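Local coordinates for early transcribed membrane protein 13 (Plasmodium falciparum, PDB 2VWA) that binds phosphatidylethanolamine through its soluble domain and is probably essential for liver-stage development of the malaria parasite, at residues 13-19 / 71-77; 36-40 / 90-94. All blocks are in the same frame, centred on the assembly; numbering follows the deposited sequence.

The chain begins as a loop. Segment 13-19 lies in it, before helix 21-41. Contact 1 joins this segment to 71-77, which runs from a loop into the start of helix 74-99, and so closes a long loop over helices 21-41, 44-50 and 54-67. Contact 2 starts at 36-40, late in helix 21-41, and closes on 90-94, further along helix 74-99. The two contacts cross, since their segments alternate along the chain. They share helix 74-99 but lie on opposite sides of the chain's centre, with centres about 26 Å apart. Contact 1 is a polar loop-to-helix-start junction; contact 2 packs two helices beside the lipid head group.

Contact 1: 13-19 / 71-77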
loop_
_atom_site.group_PDB
_atom_site.type_symbol
_atom_site.label_atom_id
_atom_site.label_comp_id
_atom_site.label_asym_id
_atom_site.label_seq_id
_atom_site.Cartn_x
_atom_site.Cartn_y
_atom_site.Cartn_z
ATOM N N ASN A 13 -13.124 -0.931 7.204
ATOM C CA ASN A 13 -12.767 -2.266 7.671
ATOM C C ASN A 13 -13.475 -2.442 8.992
ATOM O O ASN A 13 -13.259 -1.652 9.915
ATOM C CB ASN A 13 -11.251 -2.408 7.871
ATOM C CG ASN A 13 -10.801 -3.874 8.068
ATOM O OD1 ASN A 13 -11.386 -4.621 8.851
ATOM N ND2 ASN A 13 -9.752 -4.273 7.351
ATOM N N LYS A 14 -14.334 -3.458 9.075
ATOM C CA LYS A 14 -15.071 -3.739 10.307
ATOM C C LYS A 14 -14.602 -5.017 11.009
ATOM O O LYS A 14 -15.159 -5.419 12.037
ATOM C CB LYS A 14 -16.564 -3.832 10.025
ATOM C CG LYS A 14 -17.274 -2.510 10.042
ATOM C CD LYS A 14 -18.565 -2.623 9.246
ATOM C CE LYS A 14 -19.374 -1.346 9.343
ATOM N NZ LYS A 14 -20.041 -1.052 8.041
ATOM N N ASN A 15 -13.584 -5.655 10.450
ATOM C CA ASN A 15 -12.916 -6.722 11.137
ATOM C C ASN A 15 -12.062 -6.207 12.312
ATOM O O ASN A 15 -11.140 -5.397 12.105
ATOM C CB ASN A 15 -12.042 -7.458 10.152
ATOM C CG ASN A 15 -11.397 -8.648 10.757
ATOM O OD1 ASN A 15 -11.922 -9.237 11.703
ATOM N ND2 ASN A 15 -10.251 -9.026 10.222
ATOM N N ASN A 16 -12.372 -6.664 13.535
ATOM C CA ASN A 16 -11.464 -6.429 14.682
ATOM C C ASN A 16 -10.689 -7.636 15.213
ATOM O O ASN A 16 -10.192 -7.596 16.325
ATOM C CB ASN A 16 -12.128 -5.652 15.834
ATOM C CG ASN A 16 -12.904 -4.415 15.344
ATOM O OD1 ASN A 16 -13.908 -4.536 14.627
ATOM N ND2 ASN A 16 -12.438 -3.229 15.728
ATOM N N VAL A 17 -10.545 -8.672 14.395
ATOM C CA VAL A 17 -9.770 -9.858 14.762
ATOM C C VAL A 17 -8.435 -9.919 13.989
ATOM O O VAL A 17 -8.423 -10.236 12.797
ATOM C CB VAL A 17 -10.574 -11.150 14.479
ATOM C CG1 VAL A 17 -9.794 -12.385 14.927
ATOM C CG2 VAL A 17 -11.925 -11.090 15.200
ATOM N N ASP A 18 -7.334 -9.602 14.667
ATOM C CA ASP A 18 -6.011 -9.550 14.045
ATOM C C ASP A 18 -5.588 -10.885 13.406
ATOM O O ASP A 18 -5.892 -11.967 13.954
ATOM C CB ASP A 18 -4.931 -9.204 15.084
ATOM C CG ASP A 18 -5.053 -7.801 15.659
ATOM O OD1 ASP A 18 -5.761 -6.946 15.086
ATOM O OD2 ASP A 18 -4.403 -7.546 16.706
ATOM N N VAL A 19 -4.883 -10.809 12.266
ATOM C CA VAL A 19 -4.124 -11.968 11.791
ATOM C C VAL A 19 -2.818 -12.011 12.603
ATOM O O VAL A 19 -2.471 -11.037 13.264
ATOM C CB VAL A 19 -3.791 -11.898 10.271
ATOM C CG1 VAL A 19 -5.049 -11.803 9.420
ATOM C CG2 VAL A 19 -2.746 -10.731 9.969
ATOM N N SER A 71 -7.909 -11.078 5.578
ATOM C CA SER A 71 -8.601 -9.965 6.168
ATOM C C SER A 71 -7.870 -9.463 7.409
ATOM O O SER A 71 -7.986 -10.044 8.498
ATOM C CB SER A 71 -10.060 -10.321 6.474
ATOM O OG SER A 71 -10.657 -9.280 7.237
ATOM N N LEU A 72 -7.120 -8.380 7.222
ATOM C CA LEU A 72 -6.469 -7.660 8.312
ATOM C C LEU A 72 -7.534 -7.086 9.191
ATOM O O LEU A 72 -8.659 -6.884 8.742
ATOM C CB LEU A 72 -5.621 -6.521 7.751
ATOM C CG LEU A 72 -4.117 -6.768 7.543
ATOM C CD1 LEU A 72 -3.772 -8.178 7.158
ATOM C CD2 LEU A 72 -3.462 -5.762 6.567
ATOM N N SER A 73 -7.200 -6.841 10.452
ATOM C CA SER A 73 -8.072 -6.023 11.281
ATOM C C SER A 73 -7.943 -4.529 10.949
ATOM O O SER A 73 -6.955 -4.111 10.322
ATOM C CB SER A 73 -7.774 -6.270 12.747
ATOM O OG SER A 73 -6.507 -5.774 13.068
ATOM N N LYS A 74 -8.937 -3.733 11.369
ATOM C CA LYS A 74 -8.943 -2.293 11.102
ATOM C C LYS A 74 -7.630 -1.710 11.574
ATOM O O LYS A 74 -6.959 -0.970 10.831
ATOM C CB LYS A 74 -10.104 -1.580 11.808
ATOM C CG LYS A 74 -10.418 -0.178 11.230
ATOM C CD LYS A 74 -11.091 0.763 12.244
ATOM C CE LYS A 74 -12.638 0.751 12.164
ATOM N NZ LYS A 74 -13.304 -0.502 12.700
ATOM N N TYR A 75 -7.236 -2.076 12.792
ATOM C CA TYR A 75 -5.981 -1.588 13.351
ATOM C C TYR A 75 -4.773 -2.034 12.505
ATOM O O TYR A 75 -3.807 -1.267 12.347
ATOM C CB TYR A 75 -5.848 -1.965 14.844
ATOM C CG TYR A 75 -4.430 -2.028 15.383
ATOM C CD1 TYR A 75 -3.833 -0.939 16.042
ATOM C CD2 TYR A 75 -3.691 -3.201 15.264
ATOM C CE1 TYR A 75 -2.512 -1.042 16.540
ATOM C CE2 TYR A 75 -2.404 -3.304 15.741
ATOM C CZ TYR A 75 -1.824 -2.243 16.358
ATOM O OH TYR A 75 -0.542 -2.446 16.805
ATOM N N GLN A 76 -4.834 -3.246 11.943
ATOM C CA GLN A 76 -3.727 -3.755 11.158
ATOM C C GLN A 76 -3.677 -3.089 9.804
ATOM O O GLN A 76 -2.615 -2.900 9.262
ATOM C CB GLN A 76 -3.810 -5.263 10.986
ATOM C CG GLN A 76 -3.037 -6.028 12.029
ATOM C CD GLN A 76 -3.445 -7.481 12.116
ATOM O OE1 GLN A 76 -4.551 -7.843 11.741
ATOM N NE2 GLN A 76 -2.549 -8.321 12.601
ATOM N N GLU A 77 -4.841 -2.730 9.283
ATOM C CA GLU A 77 -4.964 -2.082 7.991
ATOM C C GLU A 77 -4.382 -0.669 8.051
ATOM O O GLU A 77 -3.614 -0.297 7.181
ATOM C CB GLU A 77 -6.437 -2.092 7.515
ATOM C CG GLU A 77 -6.682 -1.323 6.213
ATOM C CD GLU A 77 -8.101 -1.426 5.685
ATOM O OE1 GLU A 77 -8.579 -2.566 5.398
ATOM O OE2 GLU A 77 -8.728 -0.345 5.531
#
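V19 and D18 meet the capping box that starts helix 74-99, made by S73 and Q76. In the box, S73 OG accepts from Q76 N (3.2 Å), and S73 N donates to Q76 OE1 (3.1 Å). The same Q76 amide grips the V19 backbone twice. V19 N donates to Q76 OE1 (3.0 Å), and Q76 NE2 donates to V19 O (2.8 Å), which lies in the amide plane. Q76 OE1 therefore serves two backbone N-H groups, each in its carbonyl plane and on a lone pair. These bonds fix the rotation of the amide. D18 OD1 accepts from S73 OG; the modelled separation is very short, and its exact length is doubtful. V19 CG2 also packs on L72 CD1.

The other half of the contact is built from asparagines. N13 and N15 each form an Asx turn, which shapes the loop. N15 O accepts from K74 N (2.9 Å), in the first turn of the helix. N13 swings its amide away from its own N (chi1 -168°) and onto the helix start. N13 ND2 reaches E77 OE1 (2.8 Å) almost straight, at 173°, but meets the carboxylate from above its plane. It also donates to L72 O (3.2 Å), again from above the carbonyl plane. Q65 of helix 54-67 donates to the same E77 OE1, so that helix shares the junction. The K74 chain bends at its far end and brings NZ to N13 O (3.0 Å), in the carbonyl plane.

The helix start is thus met by one loop carbonyl, N15 O, at K74 N, while the side chains of Q76 and S73 cap S73 N and Q76 N, and N13 serves L72 O. The carboxylate of D18 lies near the helix N terminus, where the helix dipole would probably stabilise its negative charge.

Contact 2: 36-40 / 90-94; sequences QKHFE and KVYAN. With PTY (phosphatidylethanolamine), chain G.
The F39 ring meets Y92 at its edge, where Y92 CD1 lies in the ring plane, 3.8 Å from F39 CZ. The two ring planes are 86° apart. F39 also touches Y92 CB. V91 comes to the F39 ring obliquely, with CG1 3.8 Å from F39 CD2. K47 of helix 44-50 and V51 also touch both aromatic side chains.

V91 points toward helix 21-41 and touches E40 and Q36 as well as F39. Its CG1 reaches E40 OE2 (3.8 Å), and its CG2 lies against Q36 OE1 (3.7 Å). This is a helix-helix packing of 21-41 on 74-99. The axes of segments 36-40 and 90-94 approach to 10.8 Å, with 40° between their N-to-C directions. Beside it lies the phosphatidylethanolamine pocket, which Q36, E40, K90 and V91 share with residues such as R32 and K79.

Q36 runs out extended, CG anti to the backbone N (chi1 174°), and its amide reaches the lipid phosphate. Q36 NE2 donates weakly to lipid O12 (3.1 Å) and also to E40 OE2 (3.3 Å), which it meets from above the carboxylate plane. Q36 OE1 is hydrogen-bonded to H87 NE2, which holds the amide from its other end. E40 OE1 lies 2.8 Å from the same lipid O12. K90 CB and CD run alongside the start of one acyl chain, at C13 and C14 of the lipid.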
loop_
_atom_site.group_PDB
_atom_site.type_symbol
_atom_site.label_atom_id
_atom_site.label_comp_id
_atom_site.label_asym_id
_atom_site.label_seq_id
_atom_site.Cartn_x
_atom_site.Cartn_y
_atom_site.Cartn_z
ATOM N N GLN A 36 5.263 -0.533 -4.830
ATOM C CA GLN A 36 6.522 -0.053 -5.365
ATOM C C GLN A 36 6.494 -0.160 -6.892
ATOM O O GLN A 36 6.752 0.821 -7.597
ATOM C CB GLN A 36 7.674 -0.862 -4.796
ATOM C CG GLN A 36 8.990 -0.499 -5.436
ATOM C CD GLN A 36 10.175 -1.034 -4.699
ATOM O OE1 GLN A 36 10.123 -1.354 -3.497
ATOM N NE2 GLN A 36 11.275 -1.119 -5.412
ATOM N N LYS A 37 6.177 -1.351 -7.406
ATOM C CA LYS A 37 6.020 -1.515 -8.858
ATOM C C LYS A 37 4.987 -0.593 -9.479
ATOM O O LYS A 37 5.226 -0.066 -10.561
ATOM C CB LYS A 37 5.689 -2.944 -9.245
ATOM C CG LYS A 37 6.882 -3.841 -9.216
ATOM C CD LYS A 37 6.406 -5.234 -8.841
ATOM C CE LYS A 37 7.555 -6.215 -8.796
ATOM N NZ LYS A 37 7.016 -7.552 -9.181
ATOM N N HIS A 38 3.843 -0.414 -8.824
ATOM C CA HIS A 38 2.861 0.535 -9.332
ATOM C C HIS A 38 3.415 1.962 -9.332
ATOM O O HIS A 38 3.255 2.690 -10.298
ATOM C CB HIS A 38 1.555 0.465 -8.559
ATOM C CG HIS A 38 0.448 1.254 -9.188
ATOM N ND1 HIS A 38 0.162 2.555 -8.826
ATOM C CD2 HIS A 38 -0.435 0.931 -10.166
ATOM C CE1 HIS A 38 -0.856 2.995 -9.549
ATOM N NE2 HIS A 38 -1.242 2.026 -10.363
ATOM N N PHE A 39 4.095 2.349 -8.260
ATOM C CA PHE A 39 4.601 3.712 -8.130
ATOM C C PHE A 39 5.724 4.032 -9.104
ATOM O O PHE A 39 5.880 5.169 -9.524
ATOM C CB PHE A 39 5.071 3.930 -6.711
ATOM C CG PHE A 39 5.553 5.319 -6.414
ATOM C CD1 PHE A 39 4.642 6.327 -6.093
ATOM C CD2 PHE A 39 6.924 5.602 -6.386
ATOM C CE1 PHE A 39 5.085 7.598 -5.755
ATOM C CE2 PHE A 39 7.387 6.867 -6.063
ATOM C CZ PHE A 39 6.481 7.872 -5.741
ATOM N N GLU A 40 6.492 3.016 -9.473
ATOM C CA GLU A 40 7.651 3.213 -10.297
ATOM C C GLU A 40 7.212 3.347 -11.739
ATOM O O GLU A 40 7.961 3.830 -12.548
ATOM C CB GLU A 40 8.647 2.076 -10.098
ATOM C CG GLU A 40 9.547 2.294 -8.865
ATOM C CD GLU A 40 10.492 1.108 -8.536
ATOM O OE1 GLU A 40 10.340 -0.001 -9.133
ATOM O OE2 GLU A 40 11.383 1.284 -7.662
ATOM N N LYS A 90 10.852 6.270 0.666
ATOM C CA LYS A 90 12.162 5.734 0.336
ATOM C C LYS A 90 12.322 5.314 -1.148
ATOM O O LYS A 90 13.378 5.505 -1.763
ATOM C CB LYS A 90 12.448 4.553 1.240
ATOM C CG LYS A 90 12.570 4.907 2.698
ATOM C CD LYS A 90 13.445 3.857 3.328
ATOM C CE LYS A 90 13.065 3.551 4.731
ATOM N NZ LYS A 90 11.865 2.674 4.759
ATOM N N VAL A 91 11.272 4.741 -1.716
ATOM C CA VAL A 91 11.289 4.450 -3.132
ATOM C C VAL A 91 11.491 5.775 -3.900
ATOM O O VAL A 91 12.348 5.869 -4.764
ATOM C CB VAL A 91 9.997 3.694 -3.572
ATOM C CG1 VAL A 91 9.905 3.606 -5.104
ATOM C CG2 VAL A 91 9.922 2.284 -2.914
ATOM N N TYR A 92 10.723 6.798 -3.533
ATOM C CA TYR A 92 10.802 8.103 -4.163
ATOM C C TYR A 92 12.159 8.768 -4.003
ATOM O O TYR A 92 12.643 9.421 -4.907
ATOM C CB TYR A 92 9.735 9.008 -3.552
ATOM C CG TYR A 92 9.463 10.281 -4.316
ATOM C CD1 TYR A 92 9.384 10.266 -5.712
ATOM C CD2 TYR A 92 9.266 11.495 -3.652
ATOM C CE1 TYR A 92 9.112 11.413 -6.428
ATOM C CE2 TYR A 92 8.998 12.672 -4.369
ATOM C CZ TYR A 92 8.919 12.606 -5.765
ATOM O OH TYR A 92 8.659 13.707 -6.527
ATOM N N ALA A 93 12.756 8.621 -2.828
ATOM C CA ALA A 93 14.097 9.145 -2.566
ATOM C C ALA A 93 15.087 8.594 -3.558
ATOM O O ALA A 93 15.908 9.324 -4.089
ATOM C CB ALA A 93 14.530 8.807 -1.175
ATOM N N ASN A 94 14.992 7.297 -3.802
ATOM C CA ASN A 94 15.918 6.635 -4.681
ATOM C C ASN A 94 15.691 7.072 -6.127
ATOM O O ASN A 94 16.651 7.364 -6.841
ATOM C CB ASN A 94 15.884 5.121 -4.477
ATOM C CG ASN A 94 16.514 4.359 -5.645
ATOM O OD1 ASN A 94 15.813 3.919 -6.572
ATOM N ND2 ASN A 94 17.843 4.205 -5.613
HETATM C C1 PTY G . 15.177 -2.252 -5.199
HETATM C C2 PTY G . 15.666 0.624 -10.685
HETATM C C3 PTY G . 14.194 0.709 -10.289
HETATM O O4 PTY G . 15.019 -2.713 -3.858
HETATM C C5 PTY G . 15.128 -0.198 -6.599
HETATM C C6 PTY G . 14.600 -0.846 -5.321
HETATM O O7 PTY G . 14.970 -0.070 -4.175
HETATM C C8 PTY G . 13.915 0.807 -3.657
HETATM O O10 PTY G . 13.260 1.491 -4.428
HETATM C C11 PTY G . 13.634 0.890 -2.170
HETATM C C12 PTY G . 14.904 1.299 -1.424
HETATM C C13 PTY G . 14.631 1.855 -0.028
HETATM C C14 PTY G . 14.299 0.762 0.983
HETATM C C15 PTY G . 15.485 0.431 1.887
HETATM C C16 PTY G . 15.309 -0.926 2.566
HETATM C C17 PTY G . 14.529 -0.772 3.871
HETATM C C18 PTY G . 14.279 -2.110 4.557
HETATM C C19 PTY G . 13.924 -1.899 6.025
HETATM C C20 PTY G . 12.458 -2.231 6.296
HETATM C C21 PTY G . 11.629 -0.989 6.608
HETATM C C22 PTY G . 11.760 -0.575 8.073
HETATM C C23 PTY G . 10.496 -0.862 8.877
HETATM C C24 PTY G . 9.637 0.389 9.064
HETATM C C25 PTY G . 8.194 -0.028 9.328
HETATM C C26 PTY G . 7.201 1.124 9.205
HETATM C C27 PTY G . 5.881 0.691 9.826
HETATM C C28 PTY G . 5.047 1.851 10.353
HETATM C C29 PTY G . 3.646 1.359 10.661
HETATM C C30 PTY G . 16.173 -3.077 -3.046
HETATM C C31 PTY G . 17.070 -2.009 -2.454
HETATM O O30 PTY G . 16.401 -4.260 -2.853
HETATM C C32 PTY G . 16.897 -1.931 -0.940
HETATM C C33 PTY G . 18.074 -1.198 -0.299
HETATM C C34 PTY G . 18.611 -1.947 0.921
HETATM C C35 PTY G . 19.489 -1.031 1.775
HETATM C C36 PTY G . 20.784 -1.734 2.175
HETATM C C37 PTY G . 20.800 -2.071 3.662
HETATM C C38 PTY G . 21.587 -3.351 3.925
HETATM C C39 PTY G . 20.678 -4.490 4.385
HETATM C C40 PTY G . 21.015 -4.938 5.809
HETATM C C41 PTY G . 19.833 -5.647 6.468
HETATM C C42 PTY G . 19.295 -4.853 7.658
HETATM C C43 PTY G . 18.674 -5.776 8.704
HETATM C C44 PTY G . 17.317 -5.266 9.153
HETATM P P1 PTY G . 13.718 -1.304 -8.589
HETATM O O11 PTY G . 13.671 -0.602 -10.046
HETATM O O12 PTY G . 12.326 -1.796 -8.264
HETATM O O13 PTY G . 14.862 -2.296 -8.583
HETATM O O14 PTY G . 14.080 -0.095 -7.568
HETATM N N1 PTY G . 15.807 0.978 -12.084
#